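Local coordinates for protein DNA ligase (Archaeoglobus fulgidus, PDB 3GDE) that probably seals nicks in double-stranded DNA during replication, recombination and repair, as an ATP-dependent DNA ligase, at residues 295-300 with 342-347. Numbering follows the deposited sequence.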
ATOM      1  N   GLY A 295     -18.003  20.364   1.023  1.00 35.79           N
ATOM      2  CA  GLY A 295     -16.735  21.108   1.024  1.00 34.50           C
ATOM      3  C   GLY A 295     -15.761  20.671   2.105  1.00 33.37           C
ATOM      4  O   GLY A 295     -14.977  21.481   2.601  1.00 33.12           O
ATOM      5  N   VAL A 296     -15.818  19.393   2.478  1.00 32.48           N
ATOM      6  CA  VAL A 296     -14.963  18.857   3.543  1.00 31.94           C
ATOM      7  C   VAL A 296     -14.183  17.603   3.146  1.00 31.38           C
ATOM      8  O   VAL A 296     -14.521  16.900   2.177  1.00 31.17           O
ATOM      9  CB  VAL A 296     -15.740  18.583   4.885  1.00 31.80           C
ATOM     10  CG1 VAL A 296     -16.404  19.844   5.412  1.00 31.95           C
ATOM     11  CG2 VAL A 296     -16.761  17.474   4.716  1.00 31.58           C
ATOM     12  N   ILE A 297     -13.122  17.343   3.906  1.00 30.92           N
ATOM     13  CA  ILE A 297     -12.431  16.064   3.866  1.00 30.28           C
ATOM     14  C   ILE A 297     -12.300  15.613   5.311  1.00 30.04           C
ATOM     15  O   ILE A 297     -11.683  16.286   6.137  1.00 29.17           O
ATOM     16  CB  ILE A 297     -11.058  16.149   3.166  1.00 30.43           C
ATOM     17  CG1 ILE A 297     -11.257  16.459   1.691  1.00 29.57           C
ATOM     18  CG2 ILE A 297     -10.275  14.832   3.350  1.00 29.90           C
ATOM     19  CD1 ILE A 297     -10.071  17.083   1.030  1.00 33.45           C
ATOM     20  N   LEU A 298     -12.919  14.477   5.603  1.00 29.93           N
ATOM     21  CA  LEU A 298     -13.024  13.985   6.973  1.00 30.37           C
ATOM     22  C   LEU A 298     -12.232  12.706   7.186  1.00 30.13           C
ATOM     23  O   LEU A 298     -12.175  11.859   6.297  1.00 29.75           O
ATOM     24  CB  LEU A 298     -14.497  13.714   7.324  1.00 29.90           C
ATOM     25  CG  LEU A 298     -15.519  14.845   7.195  1.00 30.64           C
ATOM     26  CD1 LEU A 298     -16.898  14.352   7.604  1.00 30.99           C
ATOM     27  CD2 LEU A 298     -15.126  16.059   8.019  1.00 29.51           C
ATOM     28  N   ASP A 299     -11.649  12.581   8.376  1.00 30.55           N
ATOM     29  CA  ASP A 299     -11.077  11.331   8.865  1.00 31.19           C
ATOM     30  C   ASP A 299     -12.077  10.604   9.766  1.00 30.59           C
ATOM     31  O   ASP A 299     -12.608  11.184  10.710  1.00 29.63           O
ATOM     32  CB  ASP A 299      -9.794  11.606   9.657  1.00 32.05           C
ATOM     33  CG  ASP A 299      -8.528  11.190   8.915  1.00 35.49           C
ATOM     34  OD1 ASP A 299      -8.523  11.122   7.648  1.00 37.62           O
ATOM     35  OD2 ASP A 299      -7.523  10.928   9.621  1.00 37.55           O
ATOM     36  N   GLY A 300     -12.308   9.325   9.482  1.00 30.63           N
ATOM     37  CA  GLY A 300     -13.265   8.539  10.240  1.00 31.05           C
ATOM     38  C   GLY A 300     -12.995   7.048  10.374  1.00 31.49           C
ATOM     39  O   GLY A 300     -12.058   6.500   9.800  1.00 30.89           O
ATOM     40  N   ILE A 342     -10.978  16.357  10.695  1.00 29.52           N
ATOM     41  CA  ILE A 342     -11.295  17.088   9.473  1.00 29.67           C
ATOM     42  C   ILE A 342     -10.001  17.729   8.955  1.00 30.03           C
ATOM     43  O   ILE A 342      -9.243  18.328   9.722  1.00 29.39           O
ATOM     44  CB  ILE A 342     -12.437  18.129   9.726  1.00 29.89           C
ATOM     45  CG1 ILE A 342     -12.774  18.928   8.455  1.00 29.05           C
ATOM     46  CG2 ILE A 342     -12.112  19.036  10.948  1.00 29.09           C
ATOM     47  CD1 ILE A 342     -14.061  19.725   8.563  1.00 29.80           C
ATOM     48  N   LEU A 343      -9.732  17.566   7.662  1.00 30.78           N
ATOM     49  CA  LEU A 343      -8.452  17.995   7.083  1.00 31.77           C
ATOM     50  C   LEU A 343      -8.682  19.169   6.144  1.00 32.78           C
ATOM     51  O   LEU A 343      -7.777  19.955   5.856  1.00 32.79           O
ATOM     52  CB  LEU A 343      -7.762  16.856   6.316  1.00 31.19           C
ATOM     53  CG  LEU A 343      -7.827  15.363   6.704  1.00 32.17           C
ATOM     54  CD1 LEU A 343      -6.646  14.611   6.073  1.00 30.21           C
ATOM     55  CD2 LEU A 343      -7.883  15.094   8.198  1.00 30.91           C
ATOM     56  N   TYR A 344      -9.916  19.271   5.673  1.00 33.97           N
ATOM     57  CA  TYR A 344     -10.292  20.259   4.695  1.00 35.14           C
ATOM     58  C   TYR A 344     -11.685  20.754   5.013  1.00 35.61           C
ATOM     59  O   TYR A 344     -12.608  19.971   5.207  1.00 35.27           O
ATOM     60  CB  TYR A 344     -10.252  19.640   3.307  1.00 35.34           C
ATOM     61  CG  TYR A 344     -10.399  20.619   2.174  1.00 35.96           C
ATOM     62  CD1 TYR A 344     -11.664  21.032   1.743  1.00 35.76           C
ATOM     63  CD2 TYR A 344      -9.271  21.126   1.515  1.00 36.63           C
ATOM     64  CE1 TYR A 344     -11.808  21.932   0.692  1.00 36.53           C
ATOM     65  CE2 TYR A 344      -9.403  22.024   0.444  1.00 36.69           C
ATOM     66  CZ  TYR A 344     -10.676  22.420   0.045  1.00 36.59           C
ATOM     67  OH  TYR A 344     -10.825  23.306  -0.992  1.00 36.71           O
ATOM     68  N   HIS A 345     -11.813  22.069   5.083  1.00 36.93           N
ATOM     69  CA  HIS A 345     -13.087  22.724   5.323  1.00 38.64           C
ATOM     70  C   HIS A 345     -13.022  24.041   4.568  1.00 39.25           C
ATOM     71  O   HIS A 345     -12.538  25.055   5.091  1.00 39.15           O
ATOM     72  CB  HIS A 345     -13.303  22.931   6.821  1.00 39.11           C
ATOM     73  CG  HIS A 345     -14.502  23.762   7.151  1.00 41.47           C
ATOM     74  ND1 HIS A 345     -14.426  25.118   7.384  1.00 42.90           N
ATOM     75  CD2 HIS A 345     -15.807  23.428   7.285  1.00 42.97           C
ATOM     76  CE1 HIS A 345     -15.634  25.584   7.649  1.00 44.62           C
ATOM     77  NE2 HIS A 345     -16.490  24.578   7.596  1.00 44.24           N
ATOM     78  N   ASP A 346     -13.485  23.989   3.320  1.00 40.20           N
ATOM     79  CA  ASP A 346     -13.243  25.030   2.313  1.00 41.33           C
ATOM     80  C   ASP A 346     -11.820  25.608   2.398  1.00 41.18           C
ATOM     81  O   ASP A 346     -11.608  26.798   2.664  1.00 41.20           O
ATOM     82  CB  ASP A 346     -14.342  26.099   2.350  1.00 41.83           C
ATOM     83  CG  ASP A 346     -15.697  25.538   1.943  1.00 44.02           C
ATOM     84  OD1 ASP A 346     -15.800  24.993   0.813  1.00 46.05           O
ATOM     85  OD2 ASP A 346     -16.653  25.626   2.751  1.00 45.57           O
ATOM     86  N   GLY A 347     -10.856  24.723   2.159  1.00 41.11           N
ATOM     87  CA  GLY A 347      -9.443  25.021   2.331  1.00 40.62           C
ATOM     88  C   GLY A 347      -8.837  24.099   3.374  1.00 40.27           C
ATOM     89  O   GLY A 347      -9.533  23.616   4.274  1.00 39.66           O
TER
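A classic beta bulge, with Leu343 and Tyr344 both set against Ile297, marks this antiparallel pairing in the adenylation domain of the ligase. The carbonyl O of Ile297 takes a nearly straight bond from Leu343 N (2.8 Å) and a weak one from Tyr344 N (3.5 Å), so one acceptor serves both residues of the bulge. Ile297 N returns a bond to Tyr344 O, and Asp346 N closes the end of the pairing on Gly295 O at 3.0 Å. On one face, Ile297 CD1 presses on Tyr344 CB (3.4 Å) and touches ring atom CG (3.7 Å). With CG anti to the backbone N (chi1 -170°), the Tyr344 ring runs back along the partner strand, packs on Ile222, and meets Gly295 O at its CD1 edge (3.5 Å). An alanine here would keep CB but would probably open a gap between Ile297 CD1, Gly295 O and Ile222 where the ring had packed. On the other face, Ile342 CG1 lies 3.7 Å from Leu298 CD2, while Ile342 CD1 reaches Val296 CG1 at 3.9 Å. Helix 354-364 packs on this second face through Leu361, and strand 256-262 pairs with the far edge of 296-300, where its Arg257, a predicted ATP-binding residue, forms a salt bridge with Asp299.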